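Local coordinates for CAS6A (Thermus thermophilus, PDB 4C97), which probably cuts CRISPR RNA precursors as a Cas6-family endoribonuclease in antiviral defence, at residues Val11-Gly16 with Val94-Gln99; Leu7-Leu12 with Trp60-Leu65; Pro142-Val147 with Thr175-Leu180; Asp121-Phe126 with Arg199-Leu204. The protein carries 1 engineered substitution. One frame throughout, in Å; residues are numbered along the deposited sequence.

Contact 1: Val11-Gly16 with Val94-Gln99; sequences VLVLEG and VRAVLQ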
loop_
_atom_site.group_PDB
_atom_site.type_symbol
_atom_site.label_atom_id
_atom_site.label_comp_id
_atom_site.label_asym_id
_atom_site.label_seq_id
_atom_site.Cartn_x
_atom_site.Cartn_y
_atom_site.Cartn_z
ATOM N N VAL A 11 -11.128 -1.395 -5.634
ATOM C CA VAL A 11 -11.905 -1.380 -4.404
ATOM C C VAL A 11 -13.203 -2.165 -4.553
ATOM O O VAL A 11 -13.964 -1.949 -5.501
ATOM C CB VAL A 11 -12.227 0.046 -3.955
ATOM C CG1 VAL A 11 -13.224 0.043 -2.795
ATOM C CG2 VAL A 11 -10.935 0.782 -3.512
ATOM N N LEU A 12 -13.443 -3.077 -3.616
ATOM C CA LEU A 12 -14.713 -3.808 -3.543
ATOM C C LEU A 12 -15.591 -3.127 -2.513
ATOM O O LEU A 12 -15.290 -3.160 -1.299
ATOM C CB LEU A 12 -14.498 -5.269 -3.117
ATOM C CG LEU A 12 -13.908 -6.249 -4.128
ATOM C CD1 LEU A 12 -12.680 -5.699 -4.827
ATOM C CD2 LEU A 12 -13.582 -7.570 -3.434
ATOM N N VAL A 13 -16.668 -2.520 -3.006
ATOM C CA VAL A 13 -17.651 -1.863 -2.164
ATOM C C VAL A 13 -18.573 -2.957 -1.643
ATOM O O VAL A 13 -19.137 -3.719 -2.420
ATOM C CB VAL A 13 -18.448 -0.797 -2.934
ATOM C CG1 VAL A 13 -19.513 -0.168 -2.049
ATOM C CG2 VAL A 13 -17.515 0.261 -3.472
ATOM N N LEU A 14 -18.710 -3.038 -0.324
ATOM C CA LEU A 14 -19.318 -4.213 0.296
ATOM C C LEU A 14 -20.621 -3.884 0.989
ATOM O O LEU A 14 -20.724 -2.879 1.681
ATOM C CB LEU A 14 -18.350 -4.812 1.327
ATOM C CG LEU A 14 -16.979 -5.218 0.791
ATOM C CD1 LEU A 14 -16.059 -5.581 1.960
ATOM C CD2 LEU A 14 -17.063 -6.346 -0.226
ATOM N N GLU A 15 -21.616 -4.750 0.821
ATOM C CA GLU A 15 -22.811 -4.658 1.643
ATOM C C GLU A 15 -22.907 -5.894 2.521
ATOM O O GLU A 15 -22.703 -7.023 2.067
ATOM C CB GLU A 15 -24.076 -4.425 0.804
ATOM C CG GLU A 15 -24.066 -5.073 -0.556
ATOM C CD GLU A 15 -25.388 -4.901 -1.306
ATOM O OE1 GLU A 15 -26.364 -4.415 -0.695
ATOM O OE2 GLU A 15 -25.448 -5.253 -2.506
ATOM N N GLY A 16 -23.218 -5.659 3.785
ATOM C CA GLY A 16 -23.218 -6.701 4.788
ATOM C C GLY A 16 -22.837 -6.115 6.121
ATOM O O GLY A 16 -22.448 -4.956 6.207
ATOM N N VAL A 94 -20.806 -8.096 -2.938
ATOM C CA VAL A 94 -19.987 -7.108 -3.608
ATOM C C VAL A 94 -20.882 -6.245 -4.480
ATOM O O VAL A 94 -21.402 -6.703 -5.498
ATOM C CB VAL A 94 -18.887 -7.772 -4.454
ATOM C CG1 VAL A 94 -18.086 -6.733 -5.222
ATOM C CG2 VAL A 94 -17.958 -8.594 -3.567
ATOM N N ARG A 95 -21.062 -4.993 -4.077
ATOM C CA ARG A 95 -21.954 -4.094 -4.794
ATOM C C ARG A 95 -21.310 -3.540 -6.039
ATOM O O ARG A 95 -21.967 -3.382 -7.074
ATOM C CB ARG A 95 -22.365 -2.933 -3.912
ATOM C CG ARG A 95 -23.158 -1.872 -4.650
ATOM C CD ARG A 95 -23.648 -0.838 -3.678
ATOM N NE ARG A 95 -24.523 -1.457 -2.689
ATOM C CZ ARG A 95 -24.568 -1.126 -1.403
ATOM N NH1 ARG A 95 -23.787 -0.162 -0.924
ATOM N NH2 ARG A 95 -25.404 -1.764 -0.595
ATOM N N ALA A 96 -20.029 -3.218 -5.933
ATOM C CA ALA A 96 -19.304 -2.639 -7.045
ATOM C C ALA A 96 -17.831 -2.947 -6.911
ATOM O O ALA A 96 -17.311 -3.087 -5.807
ATOM C CB ALA A 96 -19.535 -1.124 -7.098
ATOM N N VAL A 97 -17.168 -3.059 -8.053
ATOM C CA VAL A 97 -15.727 -3.155 -8.106
ATOM C C VAL A 97 -15.235 -1.921 -8.841
ATOM O O VAL A 97 -15.535 -1.730 -10.018
ATOM C CB VAL A 97 -15.291 -4.433 -8.831
ATOM C CG1 VAL A 97 -13.785 -4.514 -8.917
ATOM C CG2 VAL A 97 -15.847 -5.648 -8.103
ATOM N N LEU A 98 -14.477 -1.088 -8.134
ATOM C CA LEU A 98 -14.084 0.231 -8.631
ATOM C C LEU A 98 -12.586 0.366 -8.883
ATOM O O LEU A 98 -11.772 -0.056 -8.064
ATOM C CB LEU A 98 -14.492 1.292 -7.606
ATOM C CG LEU A 98 -15.967 1.301 -7.204
ATOM C CD1 LEU A 98 -16.190 2.384 -6.166
ATOM C CD2 LEU A 98 -16.842 1.524 -8.430
ATOM N N GLN A 99 -12.238 0.970 -10.024
ATOM C CA GLN A 99 -10.862 1.351 -10.320
ATOM C C GLN A 99 -10.687 2.876 -10.266
ATOM O O GLN A 99 -9.593 3.397 -10.449
ATOM C CB GLN A 99 -10.466 0.830 -11.698
ATOM C CG GLN A 99 -11.256 1.443 -12.834
ATOM C CD GLN A 99 -10.746 1.000 -14.187
ATOM O OE1 GLN A 99 -10.426 -0.173 -14.390
ATOM N NE2 GLN A 99 -10.644 1.944 -15.117
#
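Val13 presses its CG2 methyl against CD1 of Leu98, 3.7 Å away, and the two side chains meet obliquely. CG2 lies beside the backbone N of Val13, with CG1 anti to that N (chi1 177°). Next to it Ala96 offers a single methyl, and CB of Val13 lies 4.3 Å from CB of Ala96. The bulk on this face thus comes from Val13 and Leu98, with the alanine methyl beside them. On the other face Leu12 touches two valines. Its CG is 4.3 Å from CG1 of Val94, and its CD1 is 4.4 Å from CG1 of Val97. Further along, CD2 of Leu14 meets CG2 of Val94. These are strands 6-15 and 91-109, antiparallel neighbours in the sheet of the N-terminal ferredoxin-like half of the protein. Helix 68-79 packs on the Leu12 face, where its Tyr79 touches Val97. Four backbone bonds join the strands, by way of Val11, Val13, Arg95, Ala96 and Leu98. The amide N of Ala96 is buried and has no partner in the model. At the Glu15 end of the pair, NH2 of Arg95 makes a salt bridge to OE1 of Glu15 at 2.8 Å. The hydrogen bond in it is weak (140° at the hydrogen), and the carboxylate and guanidinium planes are 61° apart. CB of Glu15 lies 3.3 Å from that same NH2 of Arg95.

Contact 2: Leu7-Leu12 with Trp60-Leu65; sequences LAALVL and WARVSL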
loop_
_atom_site.group_PDB
_atom_site.type_symbol
_atom_site.label_atom_id
_atom_site.label_comp_id
_atom_site.label_asym_id
_atom_site.label_seq_id
_atom_site.Cartn_x
_atom_site.Cartn_y
_atom_site.Cartn_z
ATOM N N LEU A 7 -0.078 -0.580 -12.827
ATOM C CA LEU A 7 -0.364 -1.058 -11.490
ATOM C C LEU A 7 -1.713 -0.514 -11.099
ATOM O O LEU A 7 -2.178 0.490 -11.661
ATOM C CB LEU A 7 0.754 -0.723 -10.501
ATOM C CG LEU A 7 1.018 0.720 -10.115
ATOM C CD1 LEU A 7 2.063 0.733 -9.006
ATOM C CD2 LEU A 7 1.484 1.582 -11.265
ATOM N N ALA A 8 -2.381 -1.216 -10.186
ATOM C CA ALA A 8 -3.773 -0.902 -9.914
ATOM C C ALA A 8 -4.176 -1.250 -8.493
ATOM O O ALA A 8 -3.598 -2.146 -7.876
ATOM C CB ALA A 8 -4.655 -1.653 -10.883
ATOM N N ALA A 9 -5.150 -0.503 -7.986
ATOM C CA ALA A 9 -5.805 -0.811 -6.718
ATOM C C ALA A 9 -7.282 -0.757 -6.998
ATOM O O ALA A 9 -7.847 0.303 -7.308
ATOM C CB ALA A 9 -5.425 0.209 -5.652
ATOM N N LEU A 10 -7.909 -1.930 -6.920
ATOM C CA LEU A 10 -9.336 -2.028 -7.109
ATOM C C LEU A 10 -10.038 -2.139 -5.771
ATOM O O LEU A 10 -9.604 -2.901 -4.887
ATOM C CB LEU A 10 -9.658 -3.253 -7.952
ATOM C CG LEU A 10 -9.396 -3.125 -9.450
ATOM C CD1 LEU A 10 -7.927 -2.969 -9.762
ATOM C CD2 LEU A 10 -9.952 -4.362 -10.156
ATOM N N VAL A 11 -11.128 -1.395 -5.634
ATOM C CA VAL A 11 -11.905 -1.380 -4.404
ATOM C C VAL A 11 -13.203 -2.165 -4.553
ATOM O O VAL A 11 -13.964 -1.949 -5.501
ATOM C CB VAL A 11 -12.227 0.046 -3.955
ATOM C CG1 VAL A 11 -13.224 0.043 -2.795
ATOM C CG2 VAL A 11 -10.935 0.782 -3.512
ATOM N N LEU A 12 -13.443 -3.077 -3.616
ATOM C CA LEU A 12 -14.713 -3.808 -3.543
ATOM C C LEU A 12 -15.591 -3.127 -2.513
ATOM O O LEU A 12 -15.290 -3.160 -1.299
ATOM C CB LEU A 12 -14.498 -5.269 -3.117
ATOM C CG LEU A 12 -13.908 -6.249 -4.128
ATOM C CD1 LEU A 12 -12.680 -5.699 -4.827
ATOM C CD2 LEU A 12 -13.582 -7.570 -3.434
ATOM N N TRP A 60 -15.403 -1.520 2.881
ATOM C CA TRP A 60 -14.836 -1.881 1.601
ATOM C C TRP A 60 -13.562 -2.681 1.778
ATOM O O TRP A 60 -12.933 -2.670 2.842
ATOM C CB TRP A 60 -14.560 -0.632 0.764
ATOM C CG TRP A 60 -13.747 0.417 1.502
ATOM C CD1 TRP A 60 -14.239 1.465 2.220
ATOM C CD2 TRP A 60 -12.321 0.517 1.566
ATOM N NE1 TRP A 60 -13.201 2.203 2.750
ATOM C CE2 TRP A 60 -12.014 1.636 2.368
ATOM C CE3 TRP A 60 -11.263 -0.239 1.052
ATOM C CZ2 TRP A 60 -10.709 2.017 2.642
ATOM C CZ3 TRP A 60 -9.969 0.131 1.339
ATOM C CH2 TRP A 60 -9.704 1.250 2.129
ATOM N N ALA A 61 -13.187 -3.366 0.706
ATOM C CA ALA A 61 -11.899 -4.032 0.659
ATOM C C ALA A 61 -11.169 -3.553 -0.563
ATOM O O ALA A 61 -11.782 -2.976 -1.457
ATOM C CB ALA A 61 -12.065 -5.515 0.621
ATOM N N ARG A 62 -9.866 -3.784 -0.609
ATOM C CA ARG A 62 -9.090 -3.361 -1.762
ATOM C C ARG A 62 -7.969 -4.331 -2.091
ATOM O O ARG A 62 -7.341 -4.932 -1.205
ATOM C CB ARG A 62 -8.574 -1.915 -1.607
ATOM C CG ARG A 62 -7.160 -1.781 -1.183
ATOM C CD ARG A 62 -6.836 -0.340 -0.774
ATOM N NE ARG A 62 -6.385 0.569 -1.826
ATOM C CZ ARG A 62 -5.141 1.047 -1.942
ATOM N NH1 ARG A 62 -4.172 0.649 -1.117
ATOM N NH2 ARG A 62 -4.856 1.928 -2.891
ATOM N N VAL A 63 -7.770 -4.504 -3.398
ATOM C CA VAL A 63 -6.768 -5.405 -3.919
ATOM C C VAL A 63 -5.836 -4.604 -4.803
ATOM O O VAL A 63 -6.278 -4.031 -5.805
ATOM C CB VAL A 63 -7.420 -6.523 -4.741
ATOM C CG1 VAL A 63 -6.367 -7.455 -5.341
ATOM C CG2 VAL A 63 -8.390 -7.298 -3.891
ATOM N N SER A 64 -4.557 -4.550 -4.415
ATOM C CA SER A 64 -3.524 -3.910 -5.218
ATOM C C SER A 64 -2.758 -4.939 -5.970
ATOM O O SER A 64 -2.298 -5.921 -5.393
ATOM C CB SER A 64 -2.475 -3.170 -4.378
ATOM O OG SER A 64 -3.033 -2.144 -3.615
ATOM N N LEU A 65 -2.566 -4.638 -7.246
ATOM C CA LEU A 65 -1.898 -5.509 -8.195
ATOM C C LEU A 65 -0.758 -4.721 -8.798
ATOM O O LEU A 65 -0.974 -3.670 -9.426
ATOM C CB LEU A 65 -2.877 -5.968 -9.269
ATOM C CG LEU A 65 -4.163 -6.582 -8.701
ATOM C CD1 LEU A 65 -5.205 -6.819 -9.786
ATOM C CD2 LEU A 65 -3.828 -7.888 -7.955
#
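CB of Ala9 sits 3.3 Å from NH2 of Arg62, approaching the guanidinium obliquely. Chi1 of the arginine, 100°, lies away from the usual staggered values, and the chain bends at chi3. Its NH2 end lies beside the small methyl of Ala9. OG of Ser64 lies 3.9 Å above one face of the guanidinium, toward its rim. The polar ends are held from outside: NH2 of Arg62 bonds to the backbone O of Phe223, NE to that of Trp104, and Ser64 OG to the O of Tyr224. Strands 6-15 and 58-65 are antiparallel neighbours inside the sheet of the N-terminal ferredoxin-like fold. Six backbone hydrogen bonds between Ala8, Leu10, Leu12 and Ala61, Val63, Leu65 tie them together. The side chains of those six residues share one face, and helix 68-79 packs there on Ala8, Leu10 and Leu65. Val11 and Arg62 lie on the opposite face, where CG2 of Val11 approaches CB of Arg62 at 4.1 Å. At the end of the pair, Trp60 turns toward strand 6-15, with CG in the crowded position between its backbone N and carbonyl carbon (chi1 52°). Its CB meets CG1 of Val11 at 3.9 Å and lies 3.3 Å from the carbonyl O of Leu12. The indole goes on to stack with Trp104. Near the far end of the pair, CB of Leu7 lies 3.6 Å from the carbonyl O of Leu65.

Contact 3: Pro142-Val147 with Thr175-Leu180; sequences PEPRLV and TTVRSL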
loop_
_atom_site.group_PDB
_atom_site.type_symbol
_atom_site.label_atom_id
_atom_site.label_comp_id
_atom_site.label_asym_id
_atom_site.label_seq_id
_atom_site.Cartn_x
_atom_site.Cartn_y
_atom_site.Cartn_z
ATOM N N PRO A 142 7.840 4.724 12.263
ATOM C CA PRO A 142 8.003 4.983 10.824
ATOM C C PRO A 142 9.251 5.812 10.480
ATOM O O PRO A 142 9.177 6.918 9.917
ATOM C CB PRO A 142 6.695 5.667 10.463
ATOM C CG PRO A 142 6.324 6.424 11.691
ATOM C CD PRO A 142 6.788 5.567 12.857
ATOM N N GLU A 143 10.404 5.242 10.792
ATOM C CA GLU A 143 11.686 5.869 10.519
ATOM C C GLU A 143 11.840 6.053 9.012
ATOM O O GLU A 143 11.452 5.160 8.248
ATOM C CB GLU A 143 12.844 5.000 11.003
ATOM C CG GLU A 143 12.843 4.691 12.489
ATOM C CD GLU A 143 14.034 3.834 12.921
ATOM O OE1 GLU A 143 14.862 3.460 12.068
ATOM O OE2 GLU A 143 14.140 3.508 14.119
ATOM N N PRO A 144 12.449 7.173 8.581
ATOM C CA PRO A 144 12.667 7.323 7.129
ATOM C C PRO A 144 13.321 6.099 6.461
ATOM O O PRO A 144 12.864 5.651 5.399
ATOM C CB PRO A 144 13.584 8.547 7.028
ATOM C CG PRO A 144 13.279 9.362 8.278
ATOM C CD PRO A 144 12.898 8.361 9.347
ATOM N N ARG A 145 14.386 5.555 7.047
ATOM C CA ARG A 145 15.098 4.477 6.357
ATOM C C ARG A 145 14.207 3.228 6.185
ATOM O O ARG A 145 14.264 2.523 5.157
ATOM C CB ARG A 145 16.390 4.135 7.084
ATOM C CG ARG A 145 16.149 3.622 8.458
ATOM C CD ARG A 145 17.433 3.449 9.232
ATOM N NE ARG A 145 17.111 2.803 10.503
ATOM C CZ ARG A 145 17.040 1.484 10.692
ATOM N NH1 ARG A 145 17.300 0.623 9.707
ATOM N NH2 ARG A 145 16.712 1.021 11.887
ATOM N N LEU A 146 13.347 2.991 7.168
ATOM C CA LEU A 146 12.466 1.824 7.127
ATOM C C LEU A 146 11.353 1.981 6.074
ATOM O O LEU A 146 11.113 1.065 5.258
ATOM C CB LEU A 146 11.861 1.559 8.498
ATOM C CG LEU A 146 12.857 1.118 9.569
ATOM C CD1 LEU A 146 12.200 0.940 10.901
ATOM C CD2 LEU A 146 13.577 -0.182 9.171
ATOM N N VAL A 147 10.659 3.116 6.148
ATOM C CA VAL A 147 9.569 3.437 5.241
ATOM C C VAL A 147 10.067 3.463 3.799
ATOM O O VAL A 147 9.505 2.766 2.875
ATOM C CB VAL A 147 8.939 4.819 5.631
ATOM C CG1 VAL A 147 7.963 5.323 4.556
ATOM C CG2 VAL A 147 8.255 4.710 6.961
ATOM N N THR A 175 17.461 11.368 4.537
ATOM C CA THR A 175 16.094 11.835 4.764
ATOM C C THR A 175 15.826 11.937 6.247
ATOM O O THR A 175 16.183 11.039 7.019
ATOM C CB THR A 175 15.039 10.936 4.095
ATOM O OG1 THR A 175 15.318 10.836 2.705
ATOM C CG2 THR A 175 13.622 11.512 4.257
ATOM N N THR A 176 15.204 13.044 6.639
ATOM C CA THR A 176 14.840 13.288 8.021
ATOM C C THR A 176 13.324 13.385 8.155
ATOM O O THR A 176 12.578 13.215 7.182
ATOM C CB THR A 176 15.536 14.548 8.590
ATOM O OG1 THR A 176 15.369 14.570 10.004
ATOM C CG2 THR A 176 14.964 15.832 7.997
ATOM N N VAL A 177 12.872 13.652 9.364
ATOM C CA VAL A 177 11.480 13.878 9.633
ATOM C C VAL A 177 11.260 15.312 10.029
ATOM O O VAL A 177 11.872 15.800 10.971
ATOM C CB VAL A 177 10.959 12.934 10.735
ATOM C CG1 VAL A 177 9.587 13.350 11.176
ATOM C CG2 VAL A 177 10.931 11.479 10.239
ATOM N N ARG A 178 10.392 16.000 9.298
ATOM C CA ARG A 178 10.004 17.363 9.624
ATOM C C ARG A 178 8.879 17.392 10.662
ATOM O O ARG A 178 8.890 18.217 11.562
ATOM C CB ARG A 178 9.569 18.136 8.368
ATOM C CG ARG A 178 8.918 19.472 8.671
ATOM C CD ARG A 178 8.313 20.052 7.421
ATOM N NE ARG A 178 9.361 20.478 6.508
ATOM C CZ ARG A 178 9.158 20.780 5.233
ATOM N NH1 ARG A 178 7.938 20.689 4.714
ATOM N NH2 ARG A 178 10.172 21.170 4.479
ATOM N N SER A 179 7.887 16.521 10.521
ATOM C CA SER A 179 6.825 16.428 11.506
ATOM C C SER A 179 6.267 15.017 11.596
ATOM O O SER A 179 6.346 14.226 10.643
ATOM C CB SER A 179 5.691 17.400 11.207
ATOM O OG SER A 179 5.134 17.128 9.948
ATOM N N LEU A 180 5.687 14.723 12.751
ATOM C CA LEU A 180 5.037 13.434 12.971
ATOM C C LEU A 180 3.880 13.618 13.911
ATOM O O LEU A 180 3.982 14.354 14.889
ATOM C CB LEU A 180 6.024 12.422 13.541
ATOM C CG LEU A 180 5.552 11.043 13.995
ATOM C CD1 LEU A 180 6.699 10.054 13.831
ATOM C CD2 LEU A 180 5.037 11.026 15.441
#
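Pro144, the first residue of helix 144-158, comes within 6.1 Å of Thr175, CA to CA, and no hydrogen bond links the two segments. The chain of 175-180 turns a corner at Arg178, where Arg178 and Ser179 face Val201 in a classic beta bulge. The proline ring does most of the touching. Its CG lies 3.7 Å from CG2 of Val177, and its CD is almost as near to the same methyl. The two side chains cross at about a right angle. CG of Pro144 also sits 3.6 Å from the carbonyl O of Thr175, and CB of Pro144 packs 4.1 Å from CB of Thr175. OG1 of Thr175 is turned to another partner, the backbone O of Leu171. Beyond the corner, CD1 of Leu180 reaches CG of Pro142 at 4.2 Å. Glu143 occupies the N-cap position, and its O receives the amide of Val147. Its OE1 makes a salt bridge to NE of Arg145, with a weak hydrogen bond. The contact thus sets the start of a helix on the start of a sheet strand, consistent with helix 144-158 packing on strand 176-186 of the C-terminal ferredoxin-like fold.

Contact 4: Asp121-Phe126 with Arg199-Leu204; sequences DLALRF and RVVYHL. With SO4 (sulfate ion), chain D.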
loop_
_atom_site.group_PDB
_atom_site.type_symbol
_atom_site.label_atom_id
_atom_site.label_comp_id
_atom_site.label_asym_id
_atom_site.label_seq_id
_atom_site.Cartn_x
_atom_site.Cartn_y
_atom_site.Cartn_z
ATOM N N ASP A 121 10.145 17.242 0.056
ATOM C CA ASP A 121 9.208 16.848 1.101
ATOM C C ASP A 121 8.288 15.726 0.643
ATOM O O ASP A 121 7.868 15.673 -0.522
ATOM C CB ASP A 121 8.321 18.013 1.518
ATOM C CG ASP A 121 9.090 19.151 2.140
ATOM O OD1 ASP A 121 10.104 18.894 2.817
ATOM O OD2 ASP A 121 8.659 20.307 1.933
ATOM N N LEU A 122 7.983 14.811 1.553
ATOM C CA LEU A 122 6.986 13.782 1.284
ATOM C C LEU A 122 6.137 13.575 2.526
ATOM O O LEU A 122 6.634 13.146 3.580
ATOM C CB LEU A 122 7.640 12.467 0.846
ATOM C CG LEU A 122 6.660 11.286 0.663
ATOM C CD1 LEU A 122 5.664 11.558 -0.454
ATOM C CD2 LEU A 122 7.409 10.007 0.455
ATOM N N ALA A 123 4.861 13.927 2.415
ATOM C CA ALA A 123 3.919 13.726 3.508
ATOM C C ALA A 123 3.180 12.430 3.260
ATOM O O ALA A 123 2.514 12.292 2.246
ATOM C CB ALA A 123 2.935 14.869 3.581
ATOM N N LEU A 124 3.322 11.489 4.179
ATOM C CA LEU A 124 2.603 10.232 4.095
ATOM C C LEU A 124 1.594 10.125 5.203
ATOM O O LEU A 124 1.856 10.491 6.356
ATOM C CB LEU A 124 3.549 9.035 4.185
ATOM C CG LEU A 124 4.467 8.801 3.005
ATOM C CD1 LEU A 124 5.359 7.612 3.293
ATOM C CD2 LEU A 124 3.644 8.568 1.732
ATOM N N ARG A 125 0.430 9.612 4.833
ATOM C CA ARG A 125 -0.576 9.230 5.804
ATOM C C ARG A 125 -0.614 7.720 5.891
ATOM O O ARG A 125 -0.776 7.010 4.885
ATOM C CB ARG A 125 -1.972 9.770 5.481
ATOM C CG ARG A 125 -2.976 9.417 6.587
ATOM C CD ARG A 125 -4.273 10.182 6.517
ATOM N NE ARG A 125 -5.222 9.558 5.599
ATOM C CZ ARG A 125 -6.019 8.538 5.913
ATOM N NH1 ARG A 125 -6.000 8.002 7.126
ATOM N NH2 ARG A 125 -6.843 8.053 5.001
ATOM N N PHE A 126 -0.440 7.239 7.108
ATOM C CA PHE A 126 -0.488 5.822 7.421
ATOM C C PHE A 126 -1.885 5.561 7.937
ATOM O O PHE A 126 -2.266 5.995 9.032
ATOM C CB PHE A 126 0.584 5.486 8.465
ATOM C CG PHE A 126 1.991 5.760 7.984
ATOM C CD1 PHE A 126 2.688 4.805 7.270
ATOM C CD2 PHE A 126 2.592 7.002 8.185
ATOM C CE1 PHE A 126 3.959 5.051 6.815
ATOM C CE2 PHE A 126 3.850 7.241 7.731
ATOM C CZ PHE A 126 4.537 6.284 7.032
ATOM N N ARG A 199 0.316 10.657 10.521
ATOM C CA ARG A 199 0.910 11.394 9.420
ATOM C C ARG A 199 2.355 11.720 9.738
ATOM O O ARG A 199 2.664 12.191 10.847
ATOM C CB ARG A 199 0.129 12.688 9.195
ATOM C CG ARG A 199 0.647 13.578 8.098
ATOM C CD ARG A 199 -0.309 14.763 7.943
ATOM N NE ARG A 199 -0.045 15.579 6.764
ATOM C CZ ARG A 199 0.867 16.537 6.716
ATOM N NH1 ARG A 199 1.615 16.786 7.778
ATOM N NH2 ARG A 199 1.036 17.242 5.604
ATOM N N VAL A 200 3.232 11.478 8.768
ATOM C CA VAL A 200 4.630 11.869 8.920
ATOM C C VAL A 200 5.048 12.667 7.684
ATOM O O VAL A 200 4.726 12.285 6.567
ATOM C CB VAL A 200 5.548 10.636 9.077
ATOM C CG1 VAL A 200 6.975 11.099 9.312
ATOM C CG2 VAL A 200 5.086 9.751 10.235
ATOM N N VAL A 201 5.757 13.781 7.899
ATOM C CA VAL A 201 6.348 14.505 6.778
ATOM C C VAL A 201 7.865 14.291 6.788
ATOM O O VAL A 201 8.556 14.682 7.719
ATOM C CB VAL A 201 6.001 15.991 6.816
ATOM C CG1 VAL A 201 6.554 16.684 5.576
ATOM C CG2 VAL A 201 4.489 16.190 6.911
ATOM N N TYR A 202 8.338 13.661 5.723
ATOM C CA TYR A 202 9.748 13.385 5.463
ATOM C C TYR A 202 10.340 14.499 4.638
ATOM O O TYR A 202 9.652 15.124 3.828
ATOM C CB TYR A 202 9.906 12.044 4.723
ATOM C CG TYR A 202 9.323 10.916 5.540
ATOM C CD1 TYR A 202 10.065 10.313 6.546
ATOM C CD2 TYR A 202 8.015 10.499 5.342
ATOM C CE1 TYR A 202 9.525 9.313 7.322
ATOM C CE2 TYR A 202 7.460 9.491 6.108
ATOM C CZ TYR A 202 8.228 8.907 7.104
ATOM O OH TYR A 202 7.705 7.935 7.906
ATOM N N HIS A 203 11.623 14.759 4.861
ATOM C CA HIS A 203 12.294 15.827 4.163
ATOM C C HIS A 203 13.713 15.396 3.865
ATOM O O HIS A 203 14.419 14.925 4.768
ATOM C CB HIS A 203 12.306 17.070 5.021
ATOM C CG HIS A 203 13.153 18.157 4.461
ATOM N ND1 HIS A 203 12.788 18.868 3.342
ATOM C CD2 HIS A 203 14.350 18.647 4.850
ATOM C CE1 HIS A 203 13.724 19.760 3.066
ATOM N NE2 HIS A 203 14.687 19.641 3.966
ATOM N N LEU A 204 14.125 15.563 2.613
ATOM C CA LEU A 204 15.472 15.219 2.176
ATOM C C LEU A 204 16.284 16.486 1.918
ATOM O O LEU A 204 16.106 17.158 0.887
ATOM C CB LEU A 204 15.415 14.367 0.903
ATOM C CG LEU A 204 16.765 13.961 0.310
ATOM C CD1 LEU A 204 17.687 13.366 1.353
ATOM C CD2 LEU A 204 16.577 12.989 -0.849
HETATM S S SO4 D . -9.549 5.560 5.803
HETATM O O1 SO4 D . -8.774 5.751 4.586
HETATM O O2 SO4 D . -8.781 6.121 6.916
HETATM O O3 SO4 D . -10.819 6.267 5.687
HETATM O O4 SO4 D . -9.828 4.163 6.114
#
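His203 gives its ND1 hydrogen to OD1 of Asp121 at 2.7 Å. The carboxylate oxygen lies 20° out of the imidazole plane, and the two flat groups are turned 46° apart. OD1 of Asp121 also takes a salt bridge from Arg178 NH2, which probably favours a charged carboxylate. On the same face, CB of Ala123 lies 3.7 Å from NH2 of Arg199, over a face of its guanidinium. Tyr202 lies on the other face, with Leu124 and Val200, and the ring end of Phe126 comes in toward it. Tyr202 and Phe126 meet tip to tip, with the tyrosine OH 3.7 Å from CZ of Phe126. CD1 of Leu124 touches CE2 of Tyr202 at 4.0 Å, the side chains crossing at about a right angle. CG2 of Val200 adds a contact to CE2 of Phe126 at 3.8 Å. Backbone bonds in both directions join Leu122 to Tyr202 and Leu124 to Val200. In the second shell, Pro142 O bonds to the Tyr202 hydroxyl. Glu241 and the O of Ser242 hold the Arg199 guanidinium. A sulfate, probably from the crystallisation liquor, lies by Arg125, but that link is doubtful because the arginine has two conformers. Strand 199-203 runs between 121-127 and 176-186, and strand 238-241 flanks 121-127 on its other side. Helix 144-158 lies against the Tyr202 face, where Val147 touches Leu124, Phe126 and Tyr202.

How the contacts relate
The contacts fall into two pairs, one in each ferredoxin-like half. Contacts 1 and 2 share strand 6-15, which has 91-109 on one side and 58-65 on the other; their centres are 10 Å apart. Contacts 3 and 4 have centres 7 Å apart. They meet through neighbouring strands 176-186 and 199-203 and the Pro142 to Tyr202 bond. Along the chain the first pair closes before the second opens, and contact 3 falls between the two segments of contact 4. The pairs lie on opposite sides of the chain's centre. Contacts 2 and 4 come within about 8 Å at their nearest atoms, consistent with two sheets side by side.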